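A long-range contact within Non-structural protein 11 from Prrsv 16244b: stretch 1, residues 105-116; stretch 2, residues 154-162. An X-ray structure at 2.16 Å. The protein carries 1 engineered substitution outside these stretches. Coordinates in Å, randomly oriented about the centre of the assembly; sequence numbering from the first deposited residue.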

ATOM      1  N   PHE A 105      17.225   2.166   7.065  1.00 20.54           N
ATOM      2  CA  PHE A 105      18.475   2.251   6.319  1.00 19.82           C
ATOM      3  C   PHE A 105      18.701   1.037   5.441  1.00 19.00           C
ATOM      4  O   PHE A 105      18.388  -0.083   5.823  1.00 19.64           O
ATOM      5  CB  PHE A 105      19.646   2.447   7.287  1.00 19.83           C
ATOM      6  CG  PHE A 105      19.699   3.825   7.885  1.00 20.05           C
ATOM      7  CD1 PHE A 105      20.236   4.878   7.164  1.00 20.00           C
ATOM      8  CD2 PHE A 105      19.193   4.072   9.153  1.00 20.08           C
ATOM      9  CE1 PHE A 105      20.270   6.155   7.696  1.00 20.62           C
ATOM     10  CE2 PHE A 105      19.222   5.348   9.689  1.00 20.04           C
ATOM     11  CZ  PHE A 105      19.765   6.389   8.965  1.00 20.36           C
ATOM     12  N   SER A 106      19.246   1.266   4.256  1.00 18.41           N
ATOM     13  CA  SER A 106      19.778   0.192   3.429  1.00 17.97           C
ATOM     14  C   SER A 106      20.997  -0.397   4.125  1.00 17.81           C
ATOM     15  O   SER A 106      21.729   0.308   4.820  1.00 17.93           O
ATOM     16  CB  SER A 106      20.180   0.712   2.053  1.00 17.88           C
ATOM     17  OG  SER A 106      19.042   1.093   1.313  1.00 18.40           O
ATOM     18  N   THR A 107      21.231  -1.683   3.902  1.00 17.68           N
ATOM     19  CA  THR A 107      22.204  -2.450   4.686  1.00 17.67           C
ATOM     20  C   THR A 107      23.584  -2.582   4.064  1.00 17.76           C
ATOM     21  O   THR A 107      24.469  -3.185   4.671  1.00 18.66           O
ATOM     22  CB  THR A 107      21.661  -3.859   4.934  1.00 17.50           C
ATOM     23  OG1 THR A 107      21.346  -4.466   3.674  1.00 17.29           O
ATOM     24  CG2 THR A 107      20.423  -3.789   5.796  1.00 17.65           C
ATOM     25  N   GLY A 108      23.772  -2.045   2.859  1.00 17.92           N
ATOM     26  CA  GLY A 108      25.032  -2.184   2.128  1.00 17.31           C
ATOM     27  C   GLY A 108      25.141  -3.440   1.288  1.00 17.30           C
ATOM     28  O   GLY A 108      26.143  -3.627   0.577  1.00 16.39           O
ATOM     29  N   ARG A 109      24.119  -4.294   1.327  1.00 17.34           N
ATOM     30  CA  ARG A 109      24.179  -5.577   0.611  1.00 18.04           C
ATOM     31  C   ARG A 109      24.199  -5.412  -0.903  1.00 19.05           C
ATOM     32  O   ARG A 109      24.911  -6.151  -1.608  1.00 18.55           O
ATOM     33  CB  ARG A 109      23.024  -6.484   1.019  1.00 17.94           C
ATOM     34  CG  ARG A 109      23.320  -7.217   2.306  1.00 17.99           C
ATOM     35  CD  ARG A 109      22.177  -8.109   2.706  1.00 17.67           C
ATOM     36  NE  ARG A 109      21.057  -7.359   3.249  1.00 17.58           N
ATOM     37  CZ  ARG A 109      19.980  -7.916   3.797  1.00 17.54           C
ATOM     38  NH1 ARG A 109      19.892  -9.245   3.894  1.00 17.32           N
ATOM     39  NH2 ARG A 109      19.003  -7.144   4.264  1.00 16.92           N
ATOM     40  N   ILE A 110      23.417  -4.458  -1.399  1.00 19.51           N
ATOM     41  CA  ILE A 110      23.441  -4.141  -2.828  1.00 21.13           C
ATOM     42  C   ILE A 110      24.855  -3.708  -3.275  1.00 21.50           C
ATOM     43  O   ILE A 110      25.366  -4.212  -4.264  1.00 20.54           O
ATOM     44  CB  ILE A 110      22.362  -3.093  -3.195  1.00 21.54           C
ATOM     45  CG1 ILE A 110      20.975  -3.744  -3.143  1.00 21.85           C
ATOM     46  CG2 ILE A 110      22.591  -2.514  -4.587  1.00 22.01           C
ATOM     47  CD1 ILE A 110      19.841  -2.755  -2.982  1.00 22.56           C
ATOM     48  N   GLU A 111      25.497  -2.824  -2.515  1.00 22.73           N
ATOM     49  CA  GLU A 111      26.781  -2.258  -2.936  1.00 23.30           C
ATOM     50  C   GLU A 111      27.886  -3.311  -2.957  1.00 24.62           C
ATOM     51  O   GLU A 111      28.707  -3.299  -3.868  1.00 25.42           O
ATOM     52  CB  GLU A 111      27.191  -1.052  -2.087  1.00 23.31           C
ATOM     53  CG  GLU A 111      26.415   0.232  -2.393  1.00 23.37           C
ATOM     54  CD  GLU A 111      25.011   0.253  -1.797  1.00 24.14           C
ATOM     55  OE1 GLU A 111      24.625  -0.706  -1.082  1.00 22.94           O
ATOM     56  OE2 GLU A 111      24.284   1.234  -2.054  1.00 24.42           O
ATOM     57  N   VAL A 112      27.901  -4.225  -1.987  1.00 26.24           N
ATOM     58  CA  VAL A 112      28.896  -5.318  -1.991  1.00 27.52           C
ATOM     59  C   VAL A 112      28.438  -6.572  -2.723  1.00 28.29           C
ATOM     60  O   VAL A 112      29.227  -7.489  -2.872  1.00 29.81           O
ATOM     61  CB  VAL A 112      29.398  -5.697  -0.575  1.00 27.63           C
ATOM     62  CG1 VAL A 112      29.875  -4.462   0.156  1.00 28.07           C
ATOM     63  CG2 VAL A 112      28.347  -6.422   0.244  1.00 27.90           C
ATOM     64  N   ASP A 113      27.183  -6.599  -3.177  1.00 29.18           N
ATOM     65  CA  ASP A 113      26.569  -7.753  -3.842  1.00 29.88           C
ATOM     66  C   ASP A 113      26.470  -8.989  -2.943  1.00 30.11           C
ATOM     67  O   ASP A 113      26.622 -10.124  -3.405  1.00 31.04           O
ATOM     68  CB  ASP A 113      27.285  -8.088  -5.166  1.00 30.39           C
ATOM     69  CG  ASP A 113      26.409  -8.882  -6.126  1.00 30.46           C
ATOM     70  OD1 ASP A 113      25.173  -8.714  -6.118  1.00 30.22           O
ATOM     71  OD2 ASP A 113      26.961  -9.682  -6.895  1.00 30.08           O
ATOM     72  N   CYS A 114      26.206  -8.766  -1.660  1.00 29.58           N
ATOM     73  CA  CYS A 114      25.912  -9.859  -0.751  1.00 29.96           C
ATOM     74  C   CYS A 114      24.411 -10.098  -0.755  1.00 28.87           C
ATOM     75  O   CYS A 114      23.647  -9.214  -0.372  1.00 28.90           O
ATOM     76  CB  CYS A 114      26.369  -9.540   0.662  1.00 31.34           C
ATOM     77  SG  CYS A 114      25.992 -10.880   1.815  1.00 35.56           S
ATOM     78  N   ARG A 115      23.993 -11.291  -1.172  1.00 26.82           N
ATOM     79  CA  ARG A 115      22.568 -11.620  -1.280  1.00 26.27           C
ATOM     80  C   ARG A 115      22.099 -12.613  -0.221  1.00 25.82           C
ATOM     81  O   ARG A 115      21.130 -13.337  -0.429  1.00 25.93           O
ATOM     82  CB  ARG A 115      22.282 -12.128  -2.682  1.00 25.88           C
ATOM     83  CG  ARG A 115      22.861 -11.187  -3.720  1.00 25.84           C
ATOM     84  CD  ARG A 115      22.281 -11.408  -5.083  1.00 24.89           C
ATOM     85  NE  ARG A 115      22.847 -10.467  -6.035  1.00 23.50           N
ATOM     86  CZ  ARG A 115      22.374 -10.252  -7.256  1.00 23.43           C
ATOM     87  NH1 ARG A 115      21.296 -10.903  -7.705  1.00 23.72           N
ATOM     88  NH2 ARG A 115      22.983  -9.372  -8.041  1.00 23.59           N
ATOM     89  N   GLU A 116      22.766 -12.597   0.931  1.00 25.99           N
ATOM     90  CA  GLU A 116      22.443 -13.462   2.048  1.00 26.68           C
ATOM     91  C   GLU A 116      21.572 -12.715   3.044  1.00 24.15           C
ATOM     92  O   GLU A 116      21.624 -11.488   3.143  1.00 23.52           O
ATOM     93  CB  GLU A 116      23.729 -13.916   2.756  1.00 29.84           C
ATOM     94  CG  GLU A 116      24.783 -14.547   1.851  1.00 33.60           C
ATOM     95  CD  GLU A 116      24.288 -15.794   1.130  1.00 37.43           C
ATOM     96  OE1 GLU A 116      23.590 -16.627   1.753  1.00 41.01           O
ATOM     97  OE2 GLU A 116      24.601 -15.948  -0.073  1.00 43.80           O
ATOM     98  N   PRO A 154      18.696 -10.340 -11.334  1.00 18.46           N
ATOM     99  CA  PRO A 154      19.824 -10.260 -12.269  1.00 18.51           C
ATOM    100  C   PRO A 154      21.141 -10.066 -11.532  1.00 19.23           C
ATOM    101  O   PRO A 154      21.149  -9.792 -10.334  1.00 19.71           O
ATOM    102  CB  PRO A 154      19.495  -9.023 -13.086  1.00 18.39           C
ATOM    103  CG  PRO A 154      18.769  -8.136 -12.125  1.00 18.35           C
ATOM    104  CD  PRO A 154      17.988  -9.051 -11.218  1.00 18.06           C
ATOM    105  N   ARG A 155      22.248 -10.175 -12.251  1.00 20.85           N
ATOM    106  CA  ARG A 155      23.572  -9.995 -11.655  1.00 21.99           C
ATOM    107  C   ARG A 155      23.893  -8.544 -11.254  1.00 20.34           C
ATOM    108  O   ARG A 155      24.584  -8.336 -10.267  1.00 20.00           O
ATOM    109  CB  ARG A 155      24.658 -10.569 -12.572  1.00 24.15           C
ATOM    110  CG  ARG A 155      24.722 -12.090 -12.528  1.00 26.17           C
ATOM    111  CD  ARG A 155      25.594 -12.648 -13.634  1.00 27.98           C
ATOM    112  NE  ARG A 155      27.002 -12.243 -13.506  1.00 30.92           N
ATOM    113  CZ  ARG A 155      27.977 -12.945 -12.917  1.00 30.89           C
ATOM    114  NH1 ARG A 155      27.750 -14.130 -12.359  1.00 31.65           N
ATOM    115  NH2 ARG A 155      29.207 -12.446 -12.885  1.00 31.86           N
ATOM    116  N   VAL A 156      23.398  -7.551 -11.989  1.00 20.07           N
ATOM    117  CA  VAL A 156      23.668  -6.144 -11.630  1.00 20.15           C
ATOM    118  C   VAL A 156      22.403  -5.521 -11.064  1.00 19.57           C
ATOM    119  O   VAL A 156      21.359  -5.512 -11.702  1.00 18.95           O
ATOM    120  CB  VAL A 156      24.393  -5.289 -12.735  1.00 21.40           C
ATOM    121  CG1 VAL A 156      24.375  -5.923 -14.110  1.00 22.34           C
ATOM    122  CG2 VAL A 156      23.922  -3.829 -12.793  1.00 21.56           C
ATOM    123  N   LEU A 157      22.521  -5.050  -9.828  1.00 19.44           N
ATOM    124  CA  LEU A 157      21.452  -4.373  -9.114  1.00 19.23           C
ATOM    125  C   LEU A 157      21.830  -2.902  -8.998  1.00 19.35           C
ATOM    126  O   LEU A 157      22.932  -2.584  -8.548  1.00 19.64           O
ATOM    127  CB  LEU A 157      21.276  -4.981  -7.726  1.00 18.73           C
ATOM    128  CG  LEU A 157      20.935  -6.481  -7.709  1.00 19.07           C
ATOM    129  CD1 LEU A 157      20.833  -7.001  -6.278  1.00 18.94           C
ATOM    130  CD2 LEU A 157      19.649  -6.774  -8.472  1.00 18.74           C
ATOM    131  N   PRO A 158      20.930  -1.992  -9.408  1.00 19.49           N
ATOM    132  CA  PRO A 158      21.246  -0.569  -9.243  1.00 19.70           C
ATOM    133  C   PRO A 158      21.552  -0.204  -7.784  1.00 20.63           C
ATOM    134  O   PRO A 158      20.879  -0.699  -6.861  1.00 20.35           O
ATOM    135  CB  PRO A 158      19.973   0.135  -9.717  1.00 19.69           C
ATOM    136  CG  PRO A 158      19.276  -0.843 -10.598  1.00 19.61           C
ATOM    137  CD  PRO A 158      19.655  -2.208 -10.118  1.00 19.30           C
ATOM    138  N   LYS A 159      22.547   0.656  -7.586  1.00 21.18           N
ATOM    139  CA  LYS A 159      22.954   1.071  -6.246  1.00 22.35           C
ATOM    140  C   LYS A 159      22.086   2.231  -5.801  1.00 22.39           C
ATOM    141  O   LYS A 159      22.512   3.382  -5.790  1.00 23.62           O
ATOM    142  CB  LYS A 159      24.435   1.435  -6.220  1.00 23.68           C
ATOM    143  CG  LYS A 159      25.347   0.248  -6.491  1.00 25.20           C
ATOM    144  CD  LYS A 159      26.752   0.730  -6.781  1.00 27.43           C
ATOM    145  CE  LYS A 159      27.723  -0.419  -6.958  1.00 29.64           C
ATOM    146  NZ  LYS A 159      29.119   0.107  -6.990  1.00 31.83           N
ATOM    147  N   GLU A 160      20.856   1.896  -5.435  1.00 21.89           N
ATOM    148  CA  GLU A 160      19.811   2.862  -5.141  1.00 21.51           C
ATOM    149  C   GLU A 160      19.134   2.443  -3.849  1.00 20.48           C
ATOM    150  O   GLU A 160      19.290   1.298  -3.408  1.00 21.11           O
ATOM    151  CB  GLU A 160      18.769   2.850  -6.261  1.00 22.43           C
ATOM    152  CG  GLU A 160      19.288   3.213  -7.639  1.00 24.11           C
ATOM    153  CD  GLU A 160      19.648   4.683  -7.786  1.00 26.25           C
ATOM    154  OE1 GLU A 160      19.050   5.547  -7.103  1.00 28.44           O
ATOM    155  OE2 GLU A 160      20.526   4.987  -8.615  1.00 27.65           O
ATOM    156  N   SER A 161      18.366   3.356  -3.265  1.00 18.58           N
ATOM    157  CA  SER A 161      17.561   3.057  -2.075  1.00 18.00           C
ATOM    158  C   SER A 161      16.397   2.111  -2.440  1.00 17.76           C
ATOM    159  O   SER A 161      16.218   1.057  -1.815  1.00 17.24           O
ATOM    160  CB  SER A 161      17.045   4.352  -1.443  1.00 18.12           C
ATOM    161  OG  SER A 161      18.117   5.120  -0.902  1.00 17.58           O
ATOM    162  N   VAL A 162      15.641   2.494  -3.467  1.00 17.02           N
ATOM    163  CA  VAL A 162      14.683   1.611  -4.122  1.00 16.95           C
ATOM    164  C   VAL A 162      15.173   1.367  -5.541  1.00 17.16           C
ATOM    165  O   VAL A 162      15.145   2.263  -6.378  1.00 17.78           O
ATOM    166  CB  VAL A 162      13.271   2.205  -4.141  1.00 16.79           C
ATOM    167  CG1 VAL A 162      12.292   1.195  -4.705  1.00 17.07           C
ATOM    168  CG2 VAL A 162      12.855   2.618  -2.737  1.00 16.97           C
TER
HETATM  169  O   HOH W   1      17.786  -0.654  -0.257  1.00 20.17           O
HETATM  170  O   HOH W   2      25.998 -10.311  -9.231  1.00 27.40           O

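The contact sets a short helix, residues 109-112, which includes Ile110, against a segment with no regular helix or strand. The backbones come closest at two points, with CA of Glu111 6.1 Å from CA of Lys159 and CA of Ser106 6.6 Å from CA of Ser161. No backbone-to-backbone hydrogen bond joins the stretches; side chains and two waters make the connections, and 463 Å² is buried in all.

Gly108 occupies the N-cap position with phi 87°, where a CB would jam against the carbonyl oxygen of Thr107. Its own carbonyl accepts from the backbone N of Val112. At the other end, Asp113 leaves the helix with a positive phi of 63°, while Cys114 N reaches back to Arg109 O at 2.9 Å. Arg109, with chi1 m and chi2 t, has no part in the long-range contact and instead braces its own stretch: NE donates to Thr107 OG1 and NH1 to Glu116 O, both at 2.9 Å, so one side chain ties the residues before the helix to those after it.

Arg115 is the polar anchor. Its CA-to-CB bond points toward the second stretch, and chi1 m followed by chi2 and chi3 both t gives an extended arm that delivers the guanidinium to backbone oxygens. NH1 and NH2 share Pro154 O as acceptor, at 2.9 Å and 3.0 Å respectively, and NH2 also lies 2.9 Å from Arg155 O. These oxygens sit at the edge of the guanidinium, near its plane, where N-H groups can address them. One face is left to carbon: Leu157 CG lies 3.6 Å from Arg115 NH2.

Asp113 steadies that arm from within its own stretch. With chi1 t, its OD1 accepts from Arg115 NE at 2.9 Å and from NH2 at 3.0 Å, both as part of one salt bridge. The carboxylate thus balances the charge and helps hold the guanidinium in position. Its other oxygen is used too: a water donates to Asp113 OD2 and to Arg155 O, each at 2.6 Å, bridging a gap between the stretches.

Ile110 is the apolar counterpart, burying 90 Å² with chi1 m and chi2 t. CG2 faces the backbone of the second stretch, 3.4 Å from Pro158 O and 4.0 Å from Lys159 CA, and meets Leu157 CB at 4.2 Å; CD1 reaches to 4.1 Å from Glu160 O. Leu157, m,t and pointing toward the helix stretch, therefore packs between the apolar Ile110 and the guanidinium face of Arg115.

Glu111 starts sideways, but chi1 m and chi2 p fold it so that its end comes nearer, OE2 lying 4.2 Å from Lys159 CB. That is contact with the aliphatic part of the lysine, whose extended m,t,t,t chain carries NZ well beyond the carboxylate. At Ser106, chi1 m places OG for a water that donates to it at 2.7 Å and to Ser161 O at 2.8 Å, linking the serines without direct contact between their hydroxyls.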